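Local coordinates for protein 1,4-dihydroxy-2-naphthoyl-CoA hydrolase (Synechocystis sp., PDB 4K00) that hydrolyses 1,4-dihydroxy-2-naphthoyl-CoA to 1,4-dihydroxy-2-naphthoate and CoA, a step in the making of phylloquinone (vitamin K1), at residues Ala21-Phe26 against Pro71-Asp76; Ala58-His63 against Val115-Pro120; Ala64-Phe69 against Leu106-Gln111; Leu78-Thr83 against Cys94-Ser99; Ile84-Ala89 against Pro130-Ile135. One frame throughout, in Å; residues are numbered along the deposited sequence.

Interaction 1. Residues Ala21-Phe26 against Pro71-Asp76; sequences AGVVYF and PAHCGD
Val23 meets Pro71 and His73 through its CG1 branch, crossing both side chains obliquely; Val23 CG1 is 3.8 Å from Pro71 CB and 3.9 Å from His73 NE2. With chi1 at -57°, this methyl stands anti to the carbonyl carbon. On the His73 ring, CD2 comes within 3.2 Å of Gly22 O. Val24 sends CG2 to the methyl of Ala72, and Phe29 of helix 26-43 touches both residues. Two loops of the hotdog fold meet here: one leads into the long helix, next to the predicted active-site residue Asp19, and the other joins strands 57-68 and 77-86. Val24 N donates to Ala72 O (2.9 Å). Water 1 links Gly22 O to Cys74 N, while water 2 runs from Val24 O to Ala72 N. His73 and Asp76 span a type II beta turn, and within it His73 N donates to Asp76 OD2 (2.8 Å), which also accepts from Gln100.

Interaction 2. Residues Ala58-His63 against Val115-Pro120; sequences ALPLVH and VCIALP
Val62 and Val115 meet at about a right angle, with Val62 CG1 only 3.4 Å from Val115 CG2, closer than usual for two methyls. The pair lies where strand 57-68 of the hotdog sheet is broken: Val62 and His63 both face His113, a classic beta bulge. Val115 CG2 also reaches Pro60 CG at 3.9 Å, and this same ring carbon meets Ile117 CD1. Ile117 CG1 stands between the backbone N and the carbonyl carbon (chi1 56°), which leaves it 3.8 Å from Ala58 CB. Further along, Leu119 brings CD1 to the same methyl. Leu59 works separately, laying CD2 against Cys116 CB at 3.7 Å; Cys116 in turn packs on Ala125, Leu127 and Pro128.

Around these side chains the backbones form an antiparallel hydrogen-bonded pair, Ala58 with Ile117, each N-H donating to the other's carbonyl. Leu59 CA sits 3.2 Å from Val115 O in a CA-H...O contact. Past it, Val115 N donates to Pro60 O at 3.0 Å.

Interaction 3. Residues Ala64-Phe69 against Leu106-Gln111; sequences ASIDFF and LLARAQ
Ser65 to Phe68 pair with Ala108 to Gln111 as antiparallel strands, axes 170° apart, and just past the strand Phe69 N donates to Leu107 O at 2.7 Å. Asp67 and Arg109 form a hydrogen-bonded pair whose side chains lie side by side, pointing the same way. Asp67 CG is anti to the carbonyl carbon (chi1 -57°), on the same face of the sheet as the Arg109 chain, which runs extended from CG to NE. Arg109 NE donates to Asp67 OD2 at 2.8 Å, close to the guanidinium plane and on the anti side of the carboxylate; NH2 adds a weak bond to the same oxygen. The two flat groups are turned 51° apart, while Asp67 OD1 is taken by His63 of the second subunit. An alanine at Asp67 would probably leave the Arg109 guanidinium and that histidine each without its carboxylate oxygen, weakening a link across the subunit interface. Phe69 CE2 lies 3.6 Å from Leu106 CD2, and Phe69 CZ reaches Arg109 CG at 3.9 Å. Water 3 joins Ser65 OG to Gln111 OE1, and Gln111 NE2 donates to Asp95. On the other face, Ile66 CB meets Ala110 CB at 3.8 Å; Phe29 and Leu30 of helix 26-43 cover Ile66. Strand 57-68 also pairs antiparallel with a strand of the second subunit, so the sheet runs on between subunits, as in hotdog-fold dimers.

Interaction 4. Residues Leu78-Thr83 against Cys94-Ser99; sequences LLVNLT and CDYEIS
Cys94 CB abuts Leu82 CD1 at 3.5 Å, in strand 91-100, which runs antiparallel to strand 77-86. Asp95 follows on the other face, its backbone giving and taking hydrogen bonds with Thr83, while its OD1 accepts from Gln111. At Tyr96 the ring lies beside the Leu82 side chain, both pointing the same way, with Tyr96 CE2 3.6 Å from Leu82 CD1. Leu82 CG is anti to the backbone N (chi1 159°), and its CD1 touches both Cys94 and the ring. Val80 CG1 is 4.0 Å from Tyr96 CD2, and the phenol OH bonds to Thr112. Glu97 makes two backbone bonds with Asn81, and its carbonyl also accepts from water 4, which in turn accepts from Asn81 ND2; Asn81 OD1 is hydrogen-bonded to Thr8. Ile98 CG1 is 4.2 Å from Val80 CG2, and Ile98 CG2 meets Leu78 CD1. At Ser99, O takes Leu79 N at 2.8 Å, N donates to Leu79 O, and OG bonds to water 4. The two strands form a beta hairpin in the hotdog sheet. Val80, Leu82 and Tyr96 turn inward onto helix 26-43, through Ala36, Trp40, Cys33 and Tyr37, while strands 6-12 and 106-118 flank the hairpin.

Interaction 5. Residues Ile84-Ala89 against Pro130-Ile135; sequences ITQASA and PWQTAI
Gln86 reaches from strand 77-86 to Gln132 of helix 129-136. Gln86 CB lies 4.4 Å from Ile135 CG2. CG stands anti to the backbone N (chi1 -176°), and the extended chain beyond it carries the amide to the helix. There Gln86 CD comes 3.7 Å from Gln132 CG, the two amide planes 23° apart. OE1 takes a hydrogen from water 6, which also donates to Gln132 O, and Gln86 OE1 itself is 3.0 Å from Gln132 CG. Gln86 NE2 gives a weak bond to Gln132 OE1 at 3.3 Å. A firmer one runs back from Gln86 NE2 to Ser88 O at 2.8 Å, an oxygen lying in the amide plane of Gln86. This is the end of strand 77-86 in the hotdog sheet, where the short C-terminal helix packs against it at 122°. An alanine at Gln86 would probably leave Ser88 O and Gln132 OE1 without this donor and water 6 with one acceptor fewer. Deeper in, Ile84 and Ile135 cross at about a right angle, Ile84 CG2 to Ile135 CG1 at 3.8 Å, and both rest on Trp40 and Phe92. Ile135 CG2 sits 3.7 Å from Ile84 O.

In the fold
Interactions 2 and 3 hold the same two strands, 57-68 and 106-118, the first at a bulged end with mostly apolar contacts, the second in an antiparallel ladder edged by a salt bridge whose aspartate also bonds to the second subunit. Interaction 4 is the most central; it joins the next hairpin, and Leu107 N probably bonds to Ile98 O between it and interaction 3. Interaction 5, partly buried like 2 and 3, shares strand 77-86 with it but replaces ladder bonds with isoleucine packing and glutamine amides, and Trp131 touches Leu59 of interaction 2. Interaction 1, loop against loop, is the most peripheral, about 20 Å between its centre and the chain's; it adds two bridging waters to one direct backbone bond and valine packing.

Interaction 1. Residues Ala21-Phe26 against Pro71-Asp76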
# COMPACT_ATOMS: atom_id res chain seq x y z
N ALA A 21 7.02 10.33 -9.72
CA ALA A 21 6.96 10.92 -11.05
C ALA A 21 5.92 12.02 -11.08
O ALA A 21 5.77 12.72 -12.09
CB ALA A 21 6.65 9.85 -12.08
N GLY A 22 5.18 12.15 -9.99
CA GLY A 22 4.19 13.20 -9.84
C GLY A 22 2.77 12.81 -10.24
O GLY A 22 1.89 13.66 -10.29
N VAL A 23 2.55 11.52 -10.51
CA VAL A 23 1.25 11.04 -11.00
C VAL A 23 0.79 9.81 -10.20
O VAL A 23 1.55 9.25 -9.41
CB VAL A 23 1.30 10.66 -12.51
CG1 VAL A 23 1.75 11.84 -13.36
CG2 VAL A 23 2.20 9.45 -12.74
N VAL A 24 -0.46 9.40 -10.40
CA VAL A 24 -0.97 8.17 -9.77
C VAL A 24 -0.17 6.95 -10.24
O VAL A 24 0.02 6.74 -11.43
CB VAL A 24 -2.47 7.97 -10.06
CG1 VAL A 24 -2.93 6.60 -9.59
CG2 VAL A 24 -3.29 9.06 -9.39
N TYR A 25 0.34 6.18 -9.27
CA TYR A 25 1.08 4.94 -9.53
C TYR A 25 0.16 3.89 -10.14
O TYR A 25 -1.00 3.77 -9.75
CB TYR A 25 1.64 4.44 -8.19
CG TYR A 25 2.53 3.23 -8.24
CD1 TYR A 25 3.79 3.27 -8.82
CD2 TYR A 25 2.12 2.03 -7.64
CE1 TYR A 25 4.61 2.15 -8.83
CE2 TYR A 25 2.94 0.91 -7.65
CZ TYR A 25 4.18 0.98 -8.25
OH TYR A 25 5.01 -0.14 -8.26
N PHE A 26 0.68 3.14 -11.11
CA PHE A 26 -0.16 2.30 -11.97
C PHE A 26 -1.04 1.39 -11.12
O PHE A 26 -2.22 1.23 -11.40
CB PHE A 26 0.70 1.48 -12.94
CG PHE A 26 1.32 0.26 -12.33
CD1 PHE A 26 2.46 0.35 -11.54
CD2 PHE A 26 0.77 -0.99 -12.55
CE1 PHE A 26 3.02 -0.78 -10.98
CE2 PHE A 26 1.32 -2.12 -11.99
CZ PHE A 26 2.45 -2.01 -11.20
N PRO A 71 -2.59 10.16 -17.36
CA PRO A 71 -2.27 10.17 -15.93
C PRO A 71 -3.29 10.95 -15.11
O PRO A 71 -4.06 11.73 -15.66
CB PRO A 71 -0.91 10.86 -15.88
CG PRO A 71 -0.93 11.79 -17.06
CD PRO A 71 -1.73 11.09 -18.12
N ALA A 72 -3.29 10.71 -13.80
CA ALA A 72 -3.98 11.57 -12.86
C ALA A 72 -3.02 12.08 -11.79
O ALA A 72 -1.91 11.57 -11.66
CB ALA A 72 -5.14 10.81 -12.22
N HIS A 73 -3.45 13.09 -11.05
CA HIS A 73 -2.61 13.75 -10.07
C HIS A 73 -3.33 13.84 -8.73
O HIS A 73 -4.55 13.68 -8.65
CB HIS A 73 -2.22 15.16 -10.54
CG HIS A 73 -1.54 15.18 -11.87
ND1 HIS A 73 -2.23 15.19 -13.06
CD2 HIS A 73 -0.22 15.22 -12.20
CE1 HIS A 73 -1.37 15.20 -14.07
NE2 HIS A 73 -0.15 15.22 -13.57
N CYS A 74 -2.54 14.09 -7.68
CA CYS A 74 -3.04 14.30 -6.33
C CYS A 74 -4.15 15.33 -6.28
O CYS A 74 -4.01 16.43 -6.81
CB CYS A 74 -1.88 14.78 -5.44
SG CYS A 74 -2.26 14.80 -3.69
N GLY A 75 -5.25 14.98 -5.63
CA GLY A 75 -6.36 15.90 -5.50
C GLY A 75 -7.42 15.74 -6.58
O GLY A 75 -8.50 16.28 -6.44
N ASP A 76 -7.12 15.01 -7.65
CA ASP A 76 -8.11 14.81 -8.71
C ASP A 76 -9.30 14.04 -8.14
O ASP A 76 -9.15 13.21 -7.24
CB ASP A 76 -7.53 14.02 -9.88
CG ASP A 76 -6.57 14.84 -10.73
OD1 ASP A 76 -6.44 16.06 -10.49
OD2 ASP A 76 -5.95 14.25 -11.65
O HOH W 1 0.32 14.40 -8.11
O HOH W 2 -1.18 8.30 -13.34

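Interaction 2. Residues Ala58-His63 against Val115-Pro120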
# COMPACT_ATOMS: atom_id res chain seq x y z
N ALA A 58 -14.00 -19.46 -0.79
CA ALA A 58 -13.24 -18.28 -1.07
C ALA A 58 -13.71 -17.67 -2.38
O ALA A 58 -14.30 -18.35 -3.22
CB ALA A 58 -11.76 -18.60 -1.11
N LEU A 59 -13.46 -16.38 -2.55
CA LEU A 59 -13.73 -15.70 -3.81
C LEU A 59 -12.49 -14.99 -4.32
O LEU A 59 -12.46 -13.76 -4.40
CB LEU A 59 -14.83 -14.65 -3.66
CG LEU A 59 -16.26 -15.16 -3.52
CD1 LEU A 59 -17.14 -14.06 -2.96
CD2 LEU A 59 -16.77 -15.63 -4.87
N PRO A 60 -11.47 -15.77 -4.65
CA PRO A 60 -10.24 -15.19 -5.16
C PRO A 60 -10.43 -14.51 -6.51
O PRO A 60 -11.23 -14.96 -7.34
CB PRO A 60 -9.31 -16.38 -5.31
CG PRO A 60 -10.22 -17.55 -5.46
CD PRO A 60 -11.44 -17.23 -4.63
N LEU A 61 -9.68 -13.45 -6.70
CA LEU A 61 -9.51 -12.84 -7.99
C LEU A 61 -8.50 -13.72 -8.74
O LEU A 61 -7.45 -14.05 -8.20
CB LEU A 61 -9.05 -11.39 -7.77
CG LEU A 61 -8.87 -10.46 -8.96
CD1 LEU A 61 -9.05 -9.02 -8.54
CD2 LEU A 61 -7.49 -10.68 -9.56
N VAL A 62 -8.86 -14.17 -9.94
CA VAL A 62 -8.01 -15.08 -10.70
C VAL A 62 -7.35 -14.44 -11.93
O VAL A 62 -6.44 -15.01 -12.54
CB VAL A 62 -8.76 -16.35 -11.15
CG1 VAL A 62 -9.24 -17.14 -9.94
CG2 VAL A 62 -9.91 -16.00 -12.09
N HIS A 63 -7.81 -13.25 -12.29
CA HIS A 63 -7.23 -12.51 -13.40
C HIS A 63 -7.49 -11.02 -13.18
O HIS A 63 -8.55 -10.61 -12.71
CB HIS A 63 -7.85 -12.97 -14.74
CG HIS A 63 -7.52 -12.08 -15.90
ND1 HIS A 63 -6.34 -12.18 -16.61
CD2 HIS A 63 -8.23 -11.09 -16.49
CE1 HIS A 63 -6.33 -11.27 -17.57
NE2 HIS A 63 -7.47 -10.60 -17.53
N VAL A 115 -13.57 -16.01 -8.96
CA VAL A 115 -14.19 -17.31 -8.94
C VAL A 115 -14.50 -17.73 -7.52
O VAL A 115 -13.83 -17.33 -6.57
CB VAL A 115 -13.31 -18.38 -9.60
CG1 VAL A 115 -12.93 -17.98 -11.02
CG2 VAL A 115 -12.07 -18.64 -8.76
N CYS A 116 -15.55 -18.52 -7.39
CA CYS A 116 -15.91 -19.08 -6.11
C CYS A 116 -15.32 -20.48 -6.01
O CYS A 116 -15.54 -21.31 -6.89
CB CYS A 116 -17.42 -19.13 -5.97
SG CYS A 116 -17.98 -19.78 -4.39
N ILE A 117 -14.58 -20.73 -4.93
CA ILE A 117 -14.05 -22.07 -4.67
C ILE A 117 -14.43 -22.55 -3.27
O ILE A 117 -14.46 -21.78 -2.31
CB ILE A 117 -12.52 -22.13 -4.83
CG1 ILE A 117 -11.84 -21.09 -3.94
CG2 ILE A 117 -12.13 -21.90 -6.28
CD1 ILE A 117 -10.33 -21.16 -3.93
N ALA A 118 -14.72 -23.84 -3.17
CA ALA A 118 -14.93 -24.48 -1.89
C ALA A 118 -13.59 -24.76 -1.23
O ALA A 118 -12.63 -25.14 -1.91
CB ALA A 118 -15.71 -25.76 -2.06
N LEU A 119 -13.52 -24.54 0.08
CA LEU A 119 -12.29 -24.79 0.84
C LEU A 119 -12.50 -26.02 1.72
O LEU A 119 -13.62 -26.32 2.11
CB LEU A 119 -11.96 -23.58 1.72
CG LEU A 119 -11.70 -22.26 0.99
CD1 LEU A 119 -11.53 -21.12 1.98
CD2 LEU A 119 -10.49 -22.39 0.08
N PRO A 120 -11.41 -26.74 2.03
CA PRO A 120 -10.01 -26.42 1.76
C PRO A 120 -9.50 -26.91 0.39
O PRO A 120 -8.37 -26.58 0.01
CB PRO A 120 -9.27 -27.17 2.88
CG PRO A 120 -10.13 -28.34 3.16
CD PRO A 120 -11.55 -27.95 2.86

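Interaction 3. Residues Ala64-Phe69 against Leu106-Gln111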
# COMPACT_ATOMS: atom_id res chain seq x y z
N ALA A 64 -6.50 -10.22 -13.55
CA ALA A 64 -6.66 -8.78 -13.60
C ALA A 64 -5.93 -8.24 -14.81
O ALA A 64 -4.88 -8.78 -15.21
CB ALA A 64 -6.13 -8.13 -12.33
N SER A 65 -6.48 -7.20 -15.42
CA SER A 65 -5.75 -6.46 -16.43
C SER A 65 -6.17 -5.00 -16.41
O SER A 65 -7.26 -4.66 -15.97
CB SER A 65 -6.00 -7.05 -17.82
OG SER A 65 -7.32 -6.78 -18.26
N ILE A 66 -5.27 -4.15 -16.89
CA ILE A 66 -5.52 -2.72 -16.93
C ILE A 66 -4.67 -2.06 -18.01
O ILE A 66 -3.50 -2.41 -18.17
CB ILE A 66 -5.31 -2.08 -15.54
CG1 ILE A 66 -5.57 -0.57 -15.56
CG2 ILE A 66 -3.89 -2.33 -15.02
CD1 ILE A 66 -5.96 -0.04 -14.19
N ASP A 67 -5.27 -1.15 -18.77
CA ASP A 67 -4.54 -0.32 -19.73
C ASP A 67 -4.64 1.15 -19.34
O ASP A 67 -5.71 1.62 -18.94
CB ASP A 67 -5.09 -0.50 -21.14
CG ASP A 67 -5.07 -1.94 -21.60
OD1 ASP A 67 -3.98 -2.54 -21.71
OD2 ASP A 67 -6.15 -2.48 -21.85
N PHE A 68 -3.53 1.87 -19.47
CA PHE A 68 -3.46 3.27 -19.05
C PHE A 68 -3.38 4.17 -20.26
O PHE A 68 -2.57 3.95 -21.17
CB PHE A 68 -2.25 3.47 -18.13
CG PHE A 68 -2.24 2.54 -16.95
CD1 PHE A 68 -2.95 2.85 -15.80
CD2 PHE A 68 -1.55 1.34 -17.01
CE1 PHE A 68 -2.95 1.97 -14.73
CE2 PHE A 68 -1.56 0.46 -15.94
CZ PHE A 68 -2.25 0.78 -14.80
N PHE A 69 -4.24 5.19 -20.28
CA PHE A 69 -4.35 6.09 -21.41
C PHE A 69 -3.81 7.48 -21.05
O PHE A 69 -3.23 8.17 -21.89
CB PHE A 69 -5.82 6.19 -21.86
CG PHE A 69 -6.44 4.86 -22.19
CD1 PHE A 69 -5.83 4.02 -23.11
CD2 PHE A 69 -7.61 4.45 -21.59
CE1 PHE A 69 -6.38 2.79 -23.42
CE2 PHE A 69 -8.17 3.22 -21.90
CZ PHE A 69 -7.55 2.39 -22.81
N LEU A 106 -11.10 9.80 -20.17
CA LEU A 106 -10.80 8.40 -19.85
C LEU A 106 -9.31 8.20 -19.53
O LEU A 106 -8.43 8.43 -20.37
CB LEU A 106 -11.19 7.50 -21.02
CG LEU A 106 -11.00 6.00 -20.79
CD1 LEU A 106 -12.01 5.47 -19.79
CD2 LEU A 106 -11.12 5.27 -22.12
N LEU A 107 -9.05 7.73 -18.32
CA LEU A 107 -7.68 7.52 -17.85
C LEU A 107 -7.21 6.07 -18.04
O LEU A 107 -6.04 5.82 -18.34
CB LEU A 107 -7.59 7.91 -16.39
CG LEU A 107 -8.05 9.33 -16.07
CD1 LEU A 107 -7.97 9.58 -14.56
CD2 LEU A 107 -7.22 10.34 -16.84
N ALA A 108 -8.12 5.13 -17.83
CA ALA A 108 -7.77 3.70 -17.81
C ALA A 108 -9.01 2.85 -18.01
O ALA A 108 -10.12 3.25 -17.67
CB ALA A 108 -7.09 3.33 -16.49
N ARG A 109 -8.81 1.65 -18.56
CA ARG A 109 -9.82 0.60 -18.57
C ARG A 109 -9.21 -0.64 -17.91
O ARG A 109 -8.00 -0.85 -17.97
CB ARG A 109 -10.26 0.25 -20.00
CG ARG A 109 -9.19 -0.50 -20.79
CD ARG A 109 -9.64 -0.88 -22.19
NE ARG A 109 -8.55 -1.54 -22.92
CZ ARG A 109 -8.64 -2.02 -24.15
NH1 ARG A 109 -9.77 -1.91 -24.83
NH2 ARG A 109 -7.59 -2.61 -24.71
N ALA A 110 -10.05 -1.46 -17.28
CA ALA A 110 -9.55 -2.64 -16.56
C ALA A 110 -10.60 -3.74 -16.52
O ALA A 110 -11.80 -3.50 -16.78
CB ALA A 110 -9.12 -2.26 -15.15
N GLN A 111 -10.14 -4.95 -16.20
CA GLN A 111 -11.00 -6.09 -15.94
C GLN A 111 -10.45 -6.87 -14.76
O GLN A 111 -9.23 -6.95 -14.59
CB GLN A 111 -11.07 -7.01 -17.14
CG GLN A 111 -11.83 -6.44 -18.32
CD GLN A 111 -12.13 -7.48 -19.38
OE1 GLN A 111 -11.50 -8.54 -19.43
NE2 GLN A 111 -13.10 -7.18 -20.25
O HOH W 3 -8.68 -8.88 -19.36

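Interaction 4. Residues Leu78-Thr83 against Cys94-Ser99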
# COMPACT_ATOMS: atom_id res chain seq x y z
N LEU A 78 -12.04 11.34 -9.32
CA LEU A 78 -12.18 10.36 -10.40
C LEU A 78 -13.51 9.62 -10.25
O LEU A 78 -14.07 9.54 -9.16
CB LEU A 78 -11.03 9.36 -10.36
CG LEU A 78 -9.61 9.92 -10.29
CD1 LEU A 78 -8.62 8.78 -10.35
CD2 LEU A 78 -9.36 10.92 -11.42
N LEU A 79 -14.01 9.09 -11.37
CA LEU A 79 -15.12 8.15 -11.36
C LEU A 79 -14.61 6.80 -11.85
O LEU A 79 -13.91 6.72 -12.86
CB LEU A 79 -16.24 8.65 -12.27
CG LEU A 79 -16.82 10.02 -11.92
CD1 LEU A 79 -17.83 10.47 -12.95
CD2 LEU A 79 -17.44 9.98 -10.53
N VAL A 80 -14.95 5.75 -11.12
CA VAL A 80 -14.73 4.39 -11.60
C VAL A 80 -16.06 3.76 -11.92
O VAL A 80 -16.88 3.52 -11.02
CB VAL A 80 -14.04 3.50 -10.54
CG1 VAL A 80 -13.72 2.14 -11.16
CG2 VAL A 80 -12.79 4.18 -10.00
N ASN A 81 -16.30 3.51 -13.20
CA ASN A 81 -17.54 2.93 -13.64
C ASN A 81 -17.38 1.46 -13.87
O ASN A 81 -16.49 1.03 -14.60
CB ASN A 81 -18.04 3.61 -14.92
CG ASN A 81 -18.84 4.85 -14.62
OD1 ASN A 81 -19.96 4.78 -14.11
ND2 ASN A 81 -18.27 6.00 -14.91
N LEU A 82 -18.25 0.69 -13.23
CA LEU A 82 -18.10 -0.74 -13.10
C LEU A 82 -19.31 -1.40 -13.74
O LEU A 82 -20.45 -0.99 -13.50
CB LEU A 82 -17.97 -1.13 -11.62
CG LEU A 82 -18.31 -2.57 -11.25
CD1 LEU A 82 -17.23 -3.51 -11.77
CD2 LEU A 82 -18.44 -2.71 -9.74
N THR A 83 -19.06 -2.41 -14.56
CA THR A 83 -20.07 -3.38 -14.96
C THR A 83 -19.69 -4.80 -14.56
O THR A 83 -18.54 -5.21 -14.73
CB THR A 83 -20.27 -3.33 -16.48
OG1 THR A 83 -20.70 -2.02 -16.85
CG2 THR A 83 -21.31 -4.34 -16.92
N CYS A 94 -15.67 -8.33 -13.74
CA CYS A 94 -15.87 -6.90 -13.57
C CYS A 94 -15.11 -6.12 -14.65
O CYS A 94 -13.93 -6.39 -14.91
CB CYS A 94 -15.36 -6.47 -12.20
SG CYS A 94 -16.23 -7.20 -10.80
N ASP A 95 -15.79 -5.16 -15.27
CA ASP A 95 -15.22 -4.27 -16.29
C ASP A 95 -15.27 -2.86 -15.78
O ASP A 95 -16.31 -2.40 -15.31
CB ASP A 95 -16.05 -4.31 -17.56
CG ASP A 95 -15.58 -5.36 -18.52
OD1 ASP A 95 -14.57 -5.11 -19.21
OD2 ASP A 95 -16.24 -6.41 -18.60
N TYR A 96 -14.14 -2.16 -15.86
CA TYR A 96 -14.01 -0.84 -15.24
C TYR A 96 -13.56 0.17 -16.27
O TYR A 96 -12.71 -0.13 -17.10
CB TYR A 96 -12.98 -0.86 -14.11
CG TYR A 96 -13.08 -1.97 -13.09
CD1 TYR A 96 -12.50 -3.22 -13.32
CD2 TYR A 96 -13.71 -1.76 -11.88
CE1 TYR A 96 -12.57 -4.23 -12.38
CE2 TYR A 96 -13.78 -2.76 -10.92
CZ TYR A 96 -13.20 -3.99 -11.17
OH TYR A 96 -13.28 -4.99 -10.22
N GLU A 97 -14.12 1.37 -16.19
CA GLU A 97 -13.49 2.54 -16.81
C GLU A 97 -13.25 3.59 -15.75
O GLU A 97 -14.13 3.87 -14.94
CB GLU A 97 -14.41 3.16 -17.86
CG GLU A 97 -14.74 2.25 -19.03
CD GLU A 97 -15.28 3.03 -20.21
OE1 GLU A 97 -16.07 3.97 -20.00
OE2 GLU A 97 -14.90 2.72 -21.35
N ILE A 98 -12.04 4.17 -15.77
CA ILE A 98 -11.68 5.23 -14.82
C ILE A 98 -11.54 6.55 -15.57
O ILE A 98 -10.79 6.64 -16.56
CB ILE A 98 -10.37 4.93 -14.07
CG1 ILE A 98 -10.44 3.55 -13.42
CG2 ILE A 98 -10.10 5.99 -13.01
CD1 ILE A 98 -9.14 3.10 -12.78
N SER A 99 -12.26 7.56 -15.11
CA SER A 99 -12.29 8.84 -15.78
C SER A 99 -12.17 9.97 -14.77
O SER A 99 -12.46 9.79 -13.59
CB SER A 99 -13.58 8.98 -16.58
OG SER A 99 -14.70 8.83 -15.73
O HOH W 4 -15.48 6.25 -15.93
O HOH W 5 -17.55 -0.52 -17.01

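Interaction 5. Residues Ile84-Ala89 against Pro130-Ile135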
# COMPACT_ATOMS: atom_id res chain seq x y z
N ILE A 84 -20.65 -5.54 -13.99
CA ILE A 84 -20.40 -6.93 -13.57
C ILE A 84 -21.26 -7.91 -14.36
O ILE A 84 -22.46 -7.69 -14.55
CB ILE A 84 -20.68 -7.18 -12.07
CG1 ILE A 84 -20.19 -6.02 -11.22
CG2 ILE A 84 -20.05 -8.48 -11.61
CD1 ILE A 84 -21.27 -4.99 -10.93
N THR A 85 -20.63 -9.00 -14.79
CA THR A 85 -21.22 -9.99 -15.69
C THR A 85 -20.91 -11.37 -15.09
O THR A 85 -19.83 -11.57 -14.54
CB THR A 85 -20.53 -9.90 -17.07
OG1 THR A 85 -20.91 -8.68 -17.72
CG2 THR A 85 -20.91 -11.08 -17.97
N GLN A 86 -21.84 -12.30 -15.18
CA GLN A 86 -21.56 -13.68 -14.79
C GLN A 86 -21.07 -14.46 -16.00
O GLN A 86 -21.79 -14.59 -16.98
CB GLN A 86 -22.80 -14.36 -14.22
CG GLN A 86 -22.51 -15.76 -13.72
CD GLN A 86 -23.63 -16.36 -12.91
OE1 GLN A 86 -24.64 -15.71 -12.63
NE2 GLN A 86 -23.46 -17.61 -12.51
N ALA A 87 -19.86 -15.00 -15.92
CA ALA A 87 -19.27 -15.71 -17.06
C ALA A 87 -19.53 -17.23 -17.01
O ALA A 87 -19.52 -17.90 -18.04
CB ALA A 87 -17.78 -15.42 -17.11
N SER A 88 -19.77 -17.77 -15.82
CA SER A 88 -20.00 -19.20 -15.65
C SER A 88 -20.70 -19.42 -14.32
O SER A 88 -21.00 -18.46 -13.62
CB SER A 88 -18.68 -19.98 -15.68
OG SER A 88 -17.96 -19.82 -14.47
N ALA A 89 -20.97 -20.67 -13.97
CA ALA A 89 -21.60 -20.98 -12.69
C ALA A 89 -20.73 -20.44 -11.56
O ALA A 89 -21.24 -20.10 -10.49
CB ALA A 89 -21.80 -22.49 -12.54
N PRO A 130 -27.03 -15.04 -3.47
CA PRO A 130 -27.21 -13.60 -3.30
C PRO A 130 -26.29 -12.79 -4.21
O PRO A 130 -26.64 -11.69 -4.65
CB PRO A 130 -26.86 -13.38 -1.83
CG PRO A 130 -27.18 -14.67 -1.18
CD PRO A 130 -26.81 -15.72 -2.18
N TRP A 131 -25.11 -13.34 -4.50
CA TRP A 131 -24.17 -12.68 -5.38
C TRP A 131 -24.65 -12.74 -6.83
O TRP A 131 -24.65 -11.74 -7.53
CB TRP A 131 -22.79 -13.31 -5.25
CG TRP A 131 -22.16 -12.98 -3.94
CD1 TRP A 131 -22.66 -13.23 -2.69
CD2 TRP A 131 -20.91 -12.34 -3.76
NE1 TRP A 131 -21.79 -12.77 -1.74
CE2 TRP A 131 -20.70 -12.22 -2.37
CE3 TRP A 131 -19.94 -11.85 -4.63
CZ2 TRP A 131 -19.57 -11.62 -1.84
CZ3 TRP A 131 -18.82 -11.26 -4.11
CH2 TRP A 131 -18.64 -11.15 -2.73
N GLN A 132 -25.07 -13.92 -7.25
CA GLN A 132 -25.71 -14.09 -8.55
C GLN A 132 -26.88 -13.14 -8.73
O GLN A 132 -27.05 -12.52 -9.77
CB GLN A 132 -26.22 -15.51 -8.65
CG GLN A 132 -25.83 -16.24 -9.90
CD GLN A 132 -26.13 -17.71 -9.78
OE1 GLN A 132 -25.24 -18.54 -9.87
NE2 GLN A 132 -27.40 -18.03 -9.52
N THR A 133 -27.72 -13.06 -7.70
CA THR A 133 -28.89 -12.21 -7.74
C THR A 133 -28.50 -10.74 -7.95
O THR A 133 -29.07 -10.05 -8.80
CB THR A 133 -29.72 -12.38 -6.45
OG1 THR A 133 -30.11 -13.76 -6.33
CG2 THR A 133 -30.93 -11.49 -6.47
N ALA A 134 -27.51 -10.27 -7.19
CA ALA A 134 -26.99 -8.91 -7.35
C ALA A 134 -26.44 -8.64 -8.75
O ALA A 134 -26.68 -7.57 -9.33
CB ALA A 134 -25.90 -8.63 -6.33
N ILE A 135 -25.71 -9.62 -9.30
CA ILE A 135 -25.14 -9.45 -10.63
C ILE A 135 -26.25 -9.37 -11.69
O ILE A 135 -26.15 -8.57 -12.63
CB ILE A 135 -24.15 -10.59 -10.99
CG1 ILE A 135 -22.91 -10.52 -10.08
CG2 ILE A 135 -23.69 -10.45 -12.43
CD1 ILE A 135 -22.04 -11.76 -10.13
O HOH W 6 -25.81 -13.25 -12.70